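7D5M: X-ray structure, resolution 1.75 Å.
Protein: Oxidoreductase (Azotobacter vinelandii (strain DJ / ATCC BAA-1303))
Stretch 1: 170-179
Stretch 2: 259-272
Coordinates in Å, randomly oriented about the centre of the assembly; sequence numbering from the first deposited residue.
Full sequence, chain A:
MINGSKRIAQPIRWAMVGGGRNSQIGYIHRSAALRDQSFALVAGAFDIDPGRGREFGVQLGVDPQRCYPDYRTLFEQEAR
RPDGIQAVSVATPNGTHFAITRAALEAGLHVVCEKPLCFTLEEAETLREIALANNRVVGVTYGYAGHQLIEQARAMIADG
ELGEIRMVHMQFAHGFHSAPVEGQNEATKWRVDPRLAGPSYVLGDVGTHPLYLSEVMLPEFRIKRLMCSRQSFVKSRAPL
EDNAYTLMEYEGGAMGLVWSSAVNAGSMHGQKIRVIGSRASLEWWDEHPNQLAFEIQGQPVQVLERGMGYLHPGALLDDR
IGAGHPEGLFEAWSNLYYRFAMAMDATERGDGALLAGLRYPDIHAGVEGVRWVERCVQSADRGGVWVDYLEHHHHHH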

# COMPACT_ATOMS: atom_id res chain seq x y z
N MET A 170 10.02 16.36 -6.43
CA MET A 170 8.64 16.80 -6.75
C MET A 170 8.22 16.14 -8.05
O MET A 170 9.05 16.04 -8.98
N GLN A 171 6.96 15.70 -8.11
CA GLN A 171 6.37 15.25 -9.38
C GLN A 171 4.90 15.63 -9.39
O GLN A 171 4.26 15.67 -8.33
N PHE A 172 4.41 15.94 -10.58
CA PHE A 172 2.97 15.91 -10.89
C PHE A 172 2.88 15.25 -12.26
O PHE A 172 3.09 15.92 -13.28
N ALA A 173 2.68 13.93 -12.27
CA ALA A 173 2.85 13.07 -13.45
C ALA A 173 1.62 12.17 -13.58
O ALA A 173 1.59 11.10 -12.96
N HIS A 174 0.64 12.62 -14.36
CA HIS A 174 -0.61 11.88 -14.67
C HIS A 174 -0.57 11.43 -16.13
O HIS A 174 0.31 11.88 -16.87
N GLY A 175 -1.49 10.54 -16.52
CA GLY A 175 -1.47 9.93 -17.85
C GLY A 175 -2.66 10.33 -18.70
O GLY A 175 -2.82 9.75 -19.78
N PHE A 176 -3.48 11.29 -18.27
CA PHE A 176 -4.77 11.54 -18.97
C PHE A 176 -4.54 12.01 -20.40
O PHE A 176 -5.47 11.80 -21.19
N HIS A 177 -3.39 12.59 -20.73
CA HIS A 177 -3.12 13.11 -22.10
C HIS A 177 -2.08 12.27 -22.82
O HIS A 177 -1.42 12.79 -23.73
N SER A 178 -1.95 10.99 -22.46
CA SER A 178 -1.08 10.02 -23.17
C SER A 178 -1.49 9.95 -24.65
O SER A 178 -0.59 9.85 -25.49
N ALA A 179 -2.79 10.01 -24.93
CA ALA A 179 -3.36 10.08 -26.30
C ALA A 179 -3.72 11.53 -26.63
O ALA A 179 -3.91 12.35 -25.74
N TRP A 259 9.51 16.45 -11.85
CA TRP A 259 8.99 15.71 -13.02
C TRP A 259 7.56 16.17 -13.29
O TRP A 259 6.68 15.91 -12.45
N SER A 260 7.33 16.88 -14.39
CA SER A 260 6.01 17.36 -14.86
C SER A 260 5.55 16.47 -16.01
O SER A 260 6.33 16.31 -16.96
N SER A 261 4.34 15.89 -15.97
CA SER A 261 3.90 15.00 -17.07
C SER A 261 2.39 14.91 -17.17
O SER A 261 1.71 14.87 -16.12
N ALA A 262 1.88 14.85 -18.40
CA ALA A 262 0.49 14.51 -18.72
C ALA A 262 0.46 13.20 -19.52
O ALA A 262 -0.63 12.80 -19.93
N VAL A 263 1.60 12.53 -19.67
CA VAL A 263 1.74 11.30 -20.51
C VAL A 263 2.31 10.14 -19.67
O VAL A 263 2.80 9.15 -20.25
N ASN A 264 2.18 10.21 -18.34
CA ASN A 264 2.56 9.08 -17.45
C ASN A 264 1.42 8.06 -17.46
O ASN A 264 0.61 8.04 -16.51
N ALA A 265 1.34 7.26 -18.52
CA ALA A 265 0.21 6.35 -18.80
C ALA A 265 -0.12 5.54 -17.55
O ALA A 265 0.80 4.96 -16.97
N GLY A 266 -1.40 5.52 -17.15
CA GLY A 266 -1.89 4.72 -16.01
C GLY A 266 -1.94 5.51 -14.71
O GLY A 266 -2.64 5.06 -13.78
N SER A 267 -1.22 6.62 -14.62
CA SER A 267 -1.19 7.46 -13.39
C SER A 267 -2.48 8.28 -13.31
O SER A 267 -2.80 9.01 -14.25
N MET A 268 -3.16 8.19 -12.17
CA MET A 268 -4.43 8.91 -11.89
C MET A 268 -4.15 10.37 -11.55
O MET A 268 -5.03 11.22 -11.78
N HIS A 269 -2.98 10.70 -11.00
CA HIS A 269 -2.63 12.09 -10.64
C HIS A 269 -1.13 12.19 -10.39
O HIS A 269 -0.46 12.93 -11.10
N GLY A 270 -0.65 11.44 -9.40
CA GLY A 270 0.79 11.25 -9.16
C GLY A 270 1.45 12.56 -8.78
O GLY A 270 2.54 12.82 -9.27
N GLN A 271 0.80 13.38 -7.95
CA GLN A 271 1.47 14.57 -7.38
C GLN A 271 2.10 14.16 -6.04
O GLN A 271 1.37 13.83 -5.12
N LYS A 272 3.42 14.17 -5.97
CA LYS A 272 4.15 13.75 -4.76
C LYS A 272 5.26 14.75 -4.48
O LYS A 272 5.83 15.32 -5.43

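Strand 170-173 lies between strand 259-261, parallel to it, and residues 271-272, antiparallel, so most of its backbone polar groups are satisfied from its two flanks. Phe172 N donates to Trp259 O (2.9 Å) and Phe172 O accepts from Ser261 N (3.0 Å); Gln171 N and Gln171 O pair with Lys272 O and Lys272 N, both at 2.9 Å. Gln171 (chi1 p, chi2 t) brings its amide back to the backbone, NE2 donating to Gly270 O at 3.0 Å. Gly270 O also accepts from Ala173 N (3.2 Å), so one oxygen serves two donors.

Ala173 O is likewise shared, between two side chains that point toward it from the loop: Ser267 OG (chi1 t) donates at 2.7 Å and Asn264 ND2 (chi1 t) at 3.1 Å, while Asn264 OD1 is satisfied elsewhere in the structure. The methyl of Ala173 sits squarely over the six-membered ring of Trp259 (chi1 t), CB lying 3.4 Å from its centroid. Phe172 (chi1 t) receives Gln271 CB over one face, 3.9 Å from the ring centroid, and meets the His269 ring obliquely, Phe172 CZ to His269 CE1 being 3.5 Å; His269 O lies at the phenyl edge.

His174 (chi1 p) has Ala262 CA over one face of its ring, and its ND1 accepts from Phe176 N at 3.1 Å, so this ring nitrogen is satisfied from within its own stretch. Ser178 OG (chi1 m) donates to Gly175 O (2.8 Å) and packs 3.5 Å from Ala265 CA. Across the contact, Ala262 O accepts from His177 N (2.9 Å). Phe176 (chi1 m) starts away from the loop, but its ring returns: CZ reaches Met268 CE (4.0 Å), and CE2 lies 3.1 Å from Met268 O, a buried carbonyl without a polar partner.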

# COMPACT_ATOMS: atom_id res chain seq x y z
CB MET A 170 8.60 18.32 -6.88
CG MET A 170 8.76 19.01 -5.55
SD MET A 170 9.27 20.71 -5.75
CE MET A 170 11.03 20.51 -6.01
CB GLN A 171 6.61 13.76 -9.61
CG GLN A 171 5.85 12.84 -8.65
CD GLN A 171 5.89 11.39 -9.06
OE1 GLN A 171 6.94 10.74 -9.03
NE2 GLN A 171 4.74 10.84 -9.42
CB PHE A 172 2.34 17.29 -10.78
CG PHE A 172 0.83 17.29 -10.66
CD1 PHE A 172 0.07 16.22 -11.11
CD2 PHE A 172 0.17 18.36 -10.09
CE1 PHE A 172 -1.31 16.23 -11.01
CE2 PHE A 172 -1.21 18.38 -10.00
CZ PHE A 172 -1.95 17.31 -10.44
CB ALA A 173 4.12 12.26 -13.33
CB HIS A 174 -1.84 12.74 -14.36
CG HIS A 174 -2.03 13.87 -15.30
ND1 HIS A 174 -2.68 13.72 -16.51
CD2 HIS A 174 -1.65 15.17 -15.22
CE1 HIS A 174 -2.71 14.89 -17.14
NE2 HIS A 174 -2.10 15.80 -16.35
CB PHE A 176 -5.67 12.52 -18.23
CG PHE A 176 -6.26 11.92 -16.98
CD1 PHE A 176 -7.27 10.98 -17.05
CD2 PHE A 176 -5.76 12.27 -15.74
CE1 PHE A 176 -7.79 10.41 -15.89
CE2 PHE A 176 -6.30 11.72 -14.59
CZ PHE A 176 -7.29 10.78 -14.67
CB HIS A 177 -2.81 14.61 -22.04
CG HIS A 177 -3.92 15.37 -21.38
ND1 HIS A 177 -3.72 16.57 -20.75
CD2 HIS A 177 -5.23 15.07 -21.23
CE1 HIS A 177 -4.87 16.99 -20.24
NE2 HIS A 177 -5.81 16.08 -20.51
CB SER A 178 -1.15 8.66 -22.51
OG SER A 178 -0.63 8.72 -21.18
CB ALA A 179 -4.57 9.19 -26.37
CB TRP A 259 9.10 14.19 -12.81
CG TRP A 259 8.50 13.41 -13.93
CD1 TRP A 259 8.48 13.76 -15.25
CD2 TRP A 259 7.84 12.15 -13.84
NE1 TRP A 259 7.84 12.79 -15.99
CE2 TRP A 259 7.43 11.79 -15.14
CE3 TRP A 259 7.56 11.27 -12.78
CZ2 TRP A 259 6.77 10.60 -15.41
CZ3 TRP A 259 6.90 10.09 -13.04
CH2 TRP A 259 6.51 9.76 -14.34
CB SER A 260 6.08 18.81 -15.30
OG SER A 260 6.64 19.64 -14.29
CB SER A 261 4.53 13.64 -16.95
OG SER A 261 4.35 12.90 -18.15
CB ALA A 262 -0.16 15.64 -19.47
CB VAL A 263 2.59 11.60 -21.76
CG1 VAL A 263 1.92 12.66 -22.60
CG2 VAL A 263 4.01 12.00 -21.42
CB ASN A 264 2.92 9.58 -16.06
CG ASN A 264 3.32 8.45 -15.15
OD1 ASN A 264 3.68 7.37 -15.62
ND2 ASN A 264 3.25 8.70 -13.85
CB ALA A 265 0.55 5.46 -19.98
CB SER A 267 0.01 8.36 -13.32
OG SER A 267 -0.07 9.19 -12.17
CB MET A 268 -5.16 8.22 -10.74
CG MET A 268 -5.75 6.87 -11.13
SD MET A 268 -6.95 7.01 -12.48
CE MET A 268 -8.11 8.16 -11.77
CB HIS A 269 -3.45 12.57 -9.44
CG HIS A 269 -4.20 13.84 -9.69
ND1 HIS A 269 -4.13 14.92 -8.84
CD2 HIS A 269 -5.06 14.18 -10.68
CE1 HIS A 269 -4.90 15.88 -9.30
NE2 HIS A 269 -5.48 15.46 -10.44
CB GLN A 271 0.53 15.76 -7.18
CG GLN A 271 1.29 16.98 -6.72
CD GLN A 271 0.44 18.17 -6.34
OE1 GLN A 271 0.97 19.22 -6.01
NE2 GLN A 271 -0.88 18.01 -6.39
CB LYS A 272 4.69 12.32 -4.92
CG LYS A 272 3.65 11.28 -5.31
CD LYS A 272 4.19 9.89 -5.66
CE LYS A 272 3.13 8.82 -5.49
NZ LYS A 272 3.49 7.53 -6.13